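Local structure of amino Transferase (Eubacterium rectale, 3ELE) at residues Asn54-Glu59 and Val297-Ala302; Ile128-Tyr133 and Asp163-Arg168; Glu136-Val141 and Ala146-Val151. The protein is probably a pyridoxal-5'-phosphate-dependent aminotransferase that transfers amino groups between amino acids and keto acids. All coordinates share one frame; numbering follows the deposited sequence.

Overall arrangement
Contact 1 lies on one side of the chain's centre and contacts 2 and 3 on the other; its centre is about 39 Å from that of contact 2 and 35 Å from that of contact 3. It joins helix 51-63 to the loop after helix 290-296, so both other contacts fall between its segments in sequence; likewise 136-141 and 146-151 come between 128-133 and 163-168. Contacts 2 and 3 touch, centres about 12 Å apart, through neighbouring parallel strands 126-130 and 147-151 at one edge of the seven-stranded mixed sheet, 147-151 being outermost within this chain. Helices 136-143 and 162-167 pack on opposite faces of that sheet. Contact 3 supplies Tyr137 to the cofactor pocket, while contacts 1 and 3 both reach the second subunit.

Contact 1 (Asn54-Glu59 and Val297-Ala302); sequences NDTIKE and VKCQGA. With EDO (1,2-ethanediol), chain F.
Thr56 in the middle of helix 51-63 and Lys298 in the loop after helix 290-296 are the closest backbone points, their CA atoms 7.4 Å apart. The loop leaves this meeting through a type II beta turn from Cys299 to Ala302, in a protein of the class I and II aminotransferase family. With 237 residues between the segments, the contact ties an early helix to the chain beyond the large seven-stranded sheet. It is small and is carried mainly by the hydroxyl side of Thr56. OG1 sits beside its own backbone N (chi1 -58°), where it bonds to the carbonyl O of Ile52 one helical turn earlier. That bond occupies the polar atom, and the approach of Lys298 is van der Waals in kind: Thr56 OG1 comes to 4.1 Å from Lys298 CB. At 4.4 Å from Thr56 OG1, the SG of Cys299 adds a looser touch, and the Cys299 side chain also packs on Ile52. Beyond CB the lysine chain runs away from the helix, and its NZ stays 6.5 Å from Glu59 OE1, too far for a salt bridge although the opposite charges may attract weakly. Other sides of the helix serve the dimer: Ile57 packs on Ile57 of the second subunit, and Asn54 OD1 bonds to His70 of that subunit. In the turn, Ala302 N donates to Cys299 O at 3.2 Å. Gly301 takes the third turn position with a positive phi of 94°, a conformation readily taken up by a residue with no CB. A 1,2-ethanediol molecule, probably from the crystallisation liquor, sits beside the turn, where Gly301 N donates to its O1 at 2.9 Å with an almost straight N-H...O angle of 170°.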
# COMPACT_ATOMS: atom_id res chain seq x y z
N ASN A 54 2.10 -17.04 -14.50
CA ASN A 54 2.43 -16.38 -15.78
C ASN A 54 1.43 -16.70 -16.89
O ASN A 54 1.05 -15.81 -17.65
CB ASN A 54 3.88 -16.68 -16.21
CG ASN A 54 4.93 -15.89 -15.40
OD1 ASN A 54 4.63 -15.00 -14.59
ND2 ASN A 54 6.19 -16.22 -15.64
N ASP A 55 1.00 -17.97 -16.97
CA ASP A 55 -0.06 -18.40 -17.90
C ASP A 55 -1.37 -17.63 -17.67
O ASP A 55 -1.97 -17.14 -18.63
CB ASP A 55 -0.35 -19.91 -17.79
CG ASP A 55 0.75 -20.78 -18.37
OD1 ASP A 55 1.72 -20.26 -18.98
OD2 ASP A 55 0.63 -22.01 -18.20
N THR A 56 -1.78 -17.49 -16.41
CA THR A 56 -3.02 -16.75 -16.08
C THR A 56 -2.88 -15.25 -16.38
O THR A 56 -3.81 -14.67 -16.92
CB THR A 56 -3.48 -16.92 -14.61
OG1 THR A 56 -3.69 -18.31 -14.32
CG2 THR A 56 -4.79 -16.16 -14.37
N ILE A 57 -1.75 -14.64 -16.00
CA ILE A 57 -1.49 -13.22 -16.30
C ILE A 57 -1.61 -12.97 -17.82
O ILE A 57 -2.25 -11.99 -18.24
CB ILE A 57 -0.10 -12.75 -15.79
CG1 ILE A 57 -0.05 -12.70 -14.27
CG2 ILE A 57 0.23 -11.34 -16.30
CD1 ILE A 57 1.35 -12.52 -13.72
N LYS A 58 -0.99 -13.84 -18.62
CA LYS A 58 -1.09 -13.77 -20.08
C LYS A 58 -2.54 -13.83 -20.58
O LYS A 58 -2.92 -13.05 -21.45
CB LYS A 58 -0.24 -14.87 -20.75
CG LYS A 58 1.25 -14.53 -20.80
CD LYS A 58 2.14 -15.63 -21.45
CE LYS A 58 2.44 -16.80 -20.48
NZ LYS A 58 3.49 -17.74 -20.99
N GLU A 59 -3.34 -14.73 -20.00
CA GLU A 59 -4.76 -14.89 -20.36
C GLU A 59 -5.64 -13.67 -20.06
O GLU A 59 -6.49 -13.30 -20.87
CB GLU A 59 -5.36 -16.13 -19.68
CG GLU A 59 -4.87 -17.47 -20.26
CD GLU A 59 -5.31 -18.68 -19.43
OE1 GLU A 59 -6.27 -18.55 -18.61
OE2 GLU A 59 -4.71 -19.77 -19.61
N VAL A 297 -7.75 -16.00 -8.33
CA VAL A 297 -8.96 -16.82 -8.50
C VAL A 297 -8.64 -18.21 -9.06
O VAL A 297 -9.23 -19.20 -8.62
CB VAL A 297 -10.01 -16.10 -9.41
CG1 VAL A 297 -11.24 -16.99 -9.71
CG2 VAL A 297 -10.45 -14.80 -8.78
N LYS A 298 -7.68 -18.27 -9.99
CA LYS A 298 -7.24 -19.50 -10.66
C LYS A 298 -5.99 -20.20 -10.08
O LYS A 298 -5.57 -21.23 -10.63
CB LYS A 298 -7.04 -19.20 -12.16
CG LYS A 298 -8.28 -18.54 -12.78
CD LYS A 298 -8.44 -18.80 -14.26
CE LYS A 298 -9.78 -18.24 -14.78
NZ LYS A 298 -11.00 -18.85 -14.12
N CYS A 299 -5.44 -19.68 -8.97
CA CYS A 299 -4.21 -20.18 -8.33
C CYS A 299 -4.36 -20.67 -6.89
O CYS A 299 -3.38 -20.77 -6.15
CB CYS A 299 -3.16 -19.07 -8.38
SG CYS A 299 -2.75 -18.63 -10.04
N GLN A 300 -5.59 -21.01 -6.50
CA GLN A 300 -5.87 -21.48 -5.14
C GLN A 300 -5.31 -22.89 -5.02
O GLN A 300 -5.62 -23.72 -5.84
CB GLN A 300 -7.37 -21.47 -4.86
CG GLN A 300 -7.99 -20.09 -4.91
CD GLN A 300 -7.38 -19.18 -3.88
OE1 GLN A 300 -7.31 -19.54 -2.70
NE2 GLN A 300 -6.86 -18.05 -4.32
N GLY A 301 -4.44 -23.11 -4.04
CA GLY A 301 -3.77 -24.40 -3.83
C GLY A 301 -2.42 -24.49 -4.52
O GLY A 301 -1.58 -25.27 -4.08
N ALA A 302 -2.19 -23.68 -5.56
CA ALA A 302 -0.95 -23.70 -6.33
C ALA A 302 0.22 -23.18 -5.51
O ALA A 302 0.08 -22.21 -4.73
CB ALA A 302 -1.09 -22.88 -7.61
C1 EDO F . -2.67 -20.87 -1.29
O1 EDO F . -3.56 -20.84 -2.41
C2 EDO F . -2.06 -22.25 -1.24
O2 EDO F . -1.03 -22.36 -2.22

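Contact 2 (Ile128-Tyr133 and Asp163-Arg168); sequences ITIAPY and DALEER
Ile128 and Leu165 make the main apolar contact between strand 126-130 and helix 162-167, which lies against one face of the large mixed sheet. Leu165 CD1 is the shared point: it meets Ile128 CD1 at 3.6 Å and fits equally against the CG2 branch, 3.7 Å from Ile128 CG2. Both branches of the isoleucine thus close round one methyl. Leu165 reaches them because its CG lies anti to the backbone N (chi1 173°), carrying the branched end toward the strand. Two residues along, Ile130 CD1 approaches Leu165 CD1 more loosely, at 4.3 Å. Leu197 and Leu200 of helix 191-208 also pack on Leu165, and Val151 of the adjacent strand joins both isoleucines.

The polar contribution stays within the helical segment. Arg168 folds its guanidinium back so that NH1 donates to Ala164 O at 3.1 Å; the oxygen lies near the guanidinium plane, while the donor stands above the carbonyl plane. Arg168 N reaches the same oxygen from the opposite face. Across the contact, Arg168 O merely touches Ile128 CD1, at 3.8 Å.

Between these two segments the helix therefore meets the strand through apolar packing, with no polar pair across it, and the NH1 bond ties the guanidinium back to its own helix, at the margin of the apolar contact.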
# COMPACT_ATOMS: atom_id res chain seq x y z
N ILE A 128 2.36 -8.34 21.83
CA ILE A 128 3.35 -9.29 22.27
C ILE A 128 3.85 -10.10 21.08
O ILE A 128 3.05 -10.60 20.28
CB ILE A 128 2.80 -10.28 23.33
CG1 ILE A 128 2.45 -9.56 24.63
CG2 ILE A 128 3.82 -11.37 23.69
CD1 ILE A 128 1.86 -10.50 25.64
N THR A 129 5.18 -10.21 20.98
CA THR A 129 5.85 -11.06 19.95
C THR A 129 6.61 -12.13 20.76
O THR A 129 6.99 -11.88 21.92
CB THR A 129 6.73 -10.24 19.01
OG1 THR A 129 7.22 -11.08 17.94
CG2 THR A 129 7.91 -9.61 19.73
N ILE A 130 6.73 -13.32 20.17
CA ILE A 130 7.41 -14.46 20.80
C ILE A 130 8.76 -14.58 20.09
O ILE A 130 8.79 -14.83 18.88
CB ILE A 130 6.59 -15.79 20.65
CG1 ILE A 130 5.13 -15.61 21.06
CG2 ILE A 130 7.21 -16.93 21.49
CD1 ILE A 130 4.94 -15.18 22.48
N ALA A 131 9.84 -14.37 20.83
CA ALA A 131 11.20 -14.46 20.29
C ALA A 131 11.56 -15.93 19.93
O ALA A 131 11.03 -16.83 20.56
CB ALA A 131 12.23 -13.89 21.26
N PRO A 132 12.38 -16.16 18.88
CA PRO A 132 12.95 -15.15 18.00
C PRO A 132 11.89 -14.66 17.03
O PRO A 132 11.03 -15.45 16.61
CB PRO A 132 14.05 -15.91 17.28
CG PRO A 132 13.53 -17.31 17.20
CD PRO A 132 12.78 -17.52 18.47
N TYR A 133 11.95 -13.38 16.66
CA TYR A 133 10.90 -12.77 15.83
C TYR A 133 11.40 -11.84 14.72
O TYR A 133 12.52 -11.35 14.76
CB TYR A 133 9.90 -12.04 16.75
CG TYR A 133 10.44 -10.76 17.34
CD1 TYR A 133 11.28 -10.78 18.46
CD2 TYR A 133 10.13 -9.52 16.77
CE1 TYR A 133 11.82 -9.60 18.97
CE2 TYR A 133 10.65 -8.34 17.27
CZ TYR A 133 11.49 -8.37 18.37
OH TYR A 133 11.96 -7.18 18.83
N ASP A 163 4.90 -19.57 30.69
CA ASP A 163 5.09 -18.83 31.96
C ASP A 163 5.52 -17.38 31.68
O ASP A 163 4.89 -16.43 32.18
CB ASP A 163 6.10 -19.54 32.88
CG ASP A 163 5.53 -20.83 33.53
OD1 ASP A 163 4.36 -21.19 33.29
OD2 ASP A 163 6.26 -21.49 34.31
N ALA A 164 6.56 -17.25 30.84
CA ALA A 164 7.08 -15.95 30.40
C ALA A 164 5.98 -15.16 29.69
O ALA A 164 5.78 -13.99 29.99
CB ALA A 164 8.31 -16.12 29.47
N LEU A 165 5.23 -15.81 28.79
CA LEU A 165 4.13 -15.13 28.06
C LEU A 165 3.07 -14.62 29.02
O LEU A 165 2.75 -13.44 28.96
CB LEU A 165 3.48 -16.02 26.99
CG LEU A 165 2.21 -15.50 26.27
CD1 LEU A 165 2.38 -14.05 25.73
CD2 LEU A 165 1.80 -16.47 25.17
N GLU A 166 2.55 -15.50 29.88
CA GLU A 166 1.51 -15.15 30.85
C GLU A 166 1.90 -13.97 31.74
O GLU A 166 1.06 -13.11 32.06
CB GLU A 166 1.14 -16.36 31.72
CG GLU A 166 -0.03 -16.08 32.67
CD GLU A 166 -0.61 -17.30 33.36
OE1 GLU A 166 -0.12 -18.43 33.16
OE2 GLU A 166 -1.59 -17.11 34.11
N GLU A 167 3.16 -13.95 32.16
CA GLU A 167 3.73 -12.88 33.00
C GLU A 167 3.76 -11.52 32.29
O GLU A 167 3.63 -10.48 32.94
CB GLU A 167 5.14 -13.30 33.47
CG GLU A 167 5.78 -12.43 34.54
CD GLU A 167 7.22 -12.84 34.89
OE1 GLU A 167 7.73 -13.90 34.42
OE2 GLU A 167 7.86 -12.09 35.67
N ARG A 168 3.89 -11.52 30.96
CA ARG A 168 3.90 -10.27 30.14
C ARG A 168 2.52 -9.81 29.63
O ARG A 168 2.43 -8.78 28.97
CB ARG A 168 4.89 -10.42 28.98
CG ARG A 168 6.32 -10.44 29.46
CD ARG A 168 7.26 -11.01 28.47
NE ARG A 168 8.65 -10.90 28.93
CZ ARG A 168 9.22 -11.66 29.87
NH1 ARG A 168 8.55 -12.63 30.50
NH2 ARG A 168 10.49 -11.45 30.19

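Contact 3 (Glu136-Val141 and Ala146-Val151); sequences EYKVFV and ARLVEV
Val141 wedges against the backbone of Ala146-Leu148, where helix 136-143 has turned back through a short loop into strand 147-151. The helix and strand axes come within 7.6 Å and run roughly antiparallel, at 147°. Packing is tightest at this closed end. With chi1 at 164°, Val141 CG1 is swung opposite the backbone N and onto the strand; it presses on the Arg147 peptide carbonyl, 3.4 Å from Arg147 C, and also touches Ala146 CB at 3.8 Å. One backbone bond fastens the end: Ala146 N donates to Val141 O at 3.0 Å, while Asn142 ND2, in the last turn of the helix, hydrogen-bonds to Ala146 O. The valine's other branch is less closely engaged, its CG2 standing 4.2 Å from Leu148 CD1, with the two side chains crossing at about a right angle.

Toward solvent the contact thins. Leu148 extends its second methyl along the helix, so that Leu148 CD2 rests 3.8 Å from Lys138 CB, an aliphatic touch at the root of an exposed lysine. The rest of that lysine leads away from the strand, and its NZ turns to Asn142 OD1. The side chain of Arg147 sets out away from the helix. Tyr137 starts out toward the strand, but its ring leads away to the cofactor, where it touches pyridoxal-5'-phosphate and its OH bonds to Asp217 OD2, another pocket residue. Toward the dimer partner, Glu136 OE2 forms a salt bridge with Arg281 of the second subunit.

Strand 126-130, helix 136-143 and strand 147-151 together form a beta-alpha-beta crossover between parallel neighbours in the sheet, here with a cofactor-pocket tyrosine on the crossing helix, as befits the large domain of a fold-type I aminotransferase.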
# COMPACT_ATOMS: atom_id res chain seq x y z
N GLU A 136 10.73 -6.30 11.99
CA GLU A 136 9.84 -5.32 11.38
C GLU A 136 8.48 -5.20 12.12
O GLU A 136 7.79 -4.19 11.95
CB GLU A 136 9.63 -5.64 9.88
CG GLU A 136 9.13 -4.46 9.01
CD GLU A 136 10.18 -3.40 8.76
OE1 GLU A 136 11.24 -3.47 9.38
OE2 GLU A 136 9.95 -2.51 7.91
N TYR A 137 8.11 -6.19 12.93
CA TYR A 137 6.90 -6.08 13.79
C TYR A 137 6.95 -4.83 14.65
O TYR A 137 5.93 -4.20 14.83
CB TYR A 137 6.70 -7.29 14.72
CG TYR A 137 6.44 -8.63 14.04
CD1 TYR A 137 5.75 -8.73 12.82
CD2 TYR A 137 6.79 -9.82 14.68
CE1 TYR A 137 5.50 -9.96 12.23
CE2 TYR A 137 6.53 -11.04 14.13
CZ TYR A 137 5.90 -11.12 12.90
OH TYR A 137 5.67 -12.34 12.38
N LYS A 138 8.12 -4.50 15.20
CA LYS A 138 8.31 -3.27 16.00
C LYS A 138 7.96 -2.00 15.20
O LYS A 138 7.31 -1.11 15.72
CB LYS A 138 9.72 -3.16 16.56
CG LYS A 138 9.89 -2.04 17.59
CD LYS A 138 11.30 -1.95 18.14
CE LYS A 138 11.39 -0.93 19.25
NZ LYS A 138 10.91 0.43 18.87
N VAL A 139 8.34 -1.95 13.94
CA VAL A 139 8.03 -0.79 13.09
C VAL A 139 6.52 -0.66 12.87
O VAL A 139 6.00 0.44 12.99
CB VAL A 139 8.73 -0.86 11.73
CG1 VAL A 139 8.24 0.27 10.78
CG2 VAL A 139 10.25 -0.85 11.93
N PHE A 140 5.85 -1.77 12.56
CA PHE A 140 4.41 -1.77 12.32
C PHE A 140 3.63 -1.45 13.60
O PHE A 140 2.68 -0.64 13.56
CB PHE A 140 3.90 -3.09 11.70
CG PHE A 140 4.64 -3.53 10.43
CD1 PHE A 140 5.08 -2.61 9.48
CD2 PHE A 140 4.81 -4.88 10.17
CE1 PHE A 140 5.74 -3.04 8.31
CE2 PHE A 140 5.45 -5.32 9.01
CZ PHE A 140 5.91 -4.39 8.08
N VAL A 141 4.04 -2.03 14.73
CA VAL A 141 3.40 -1.74 16.05
C VAL A 141 3.60 -0.28 16.47
O VAL A 141 2.64 0.39 16.91
CB VAL A 141 3.91 -2.74 17.14
CG1 VAL A 141 3.60 -2.27 18.52
CG2 VAL A 141 3.31 -4.12 16.91
N ALA A 146 1.50 2.00 19.16
CA ALA A 146 1.55 1.03 20.26
C ALA A 146 2.98 0.64 20.55
O ALA A 146 3.92 1.18 19.96
CB ALA A 146 0.71 -0.19 19.91
N ARG A 147 3.16 -0.29 21.48
CA ARG A 147 4.47 -0.78 21.86
C ARG A 147 4.58 -2.29 21.77
O ARG A 147 3.60 -3.01 21.86
CB ARG A 147 4.84 -0.24 23.25
CG ARG A 147 5.33 1.22 23.18
CD ARG A 147 6.01 1.62 24.46
NE ARG A 147 5.08 1.66 25.58
CZ ARG A 147 5.42 1.80 26.86
NH1 ARG A 147 6.70 1.90 27.23
NH2 ARG A 147 4.46 1.85 27.80
N LEU A 148 5.80 -2.75 21.53
CA LEU A 148 6.08 -4.16 21.37
C LEU A 148 6.66 -4.71 22.67
O LEU A 148 7.49 -4.07 23.31
CB LEU A 148 7.06 -4.36 20.23
CG LEU A 148 7.29 -5.81 19.81
CD1 LEU A 148 6.00 -6.38 19.17
CD2 LEU A 148 8.45 -5.88 18.86
N VAL A 149 6.19 -5.89 23.06
CA VAL A 149 6.64 -6.62 24.25
C VAL A 149 7.16 -7.97 23.75
O VAL A 149 6.43 -8.67 23.07
CB VAL A 149 5.47 -6.77 25.24
CG1 VAL A 149 5.84 -7.67 26.43
CG2 VAL A 149 5.08 -5.42 25.72
N GLU A 150 8.42 -8.29 24.03
CA GLU A 150 9.05 -9.53 23.60
C GLU A 150 8.97 -10.60 24.67
O GLU A 150 9.34 -10.33 25.81
CB GLU A 150 10.54 -9.33 23.32
CG GLU A 150 10.83 -8.33 22.22
CD GLU A 150 12.32 -8.15 21.94
OE1 GLU A 150 13.16 -8.93 22.44
OE2 GLU A 150 12.64 -7.23 21.16
N VAL A 151 8.51 -11.80 24.29
CA VAL A 151 8.58 -12.96 25.18
C VAL A 151 9.93 -13.63 24.88
O VAL A 151 10.23 -13.92 23.69
CB VAL A 151 7.42 -13.94 25.00
CG1 VAL A 151 7.61 -15.14 25.95
CG2 VAL A 151 6.10 -13.24 25.27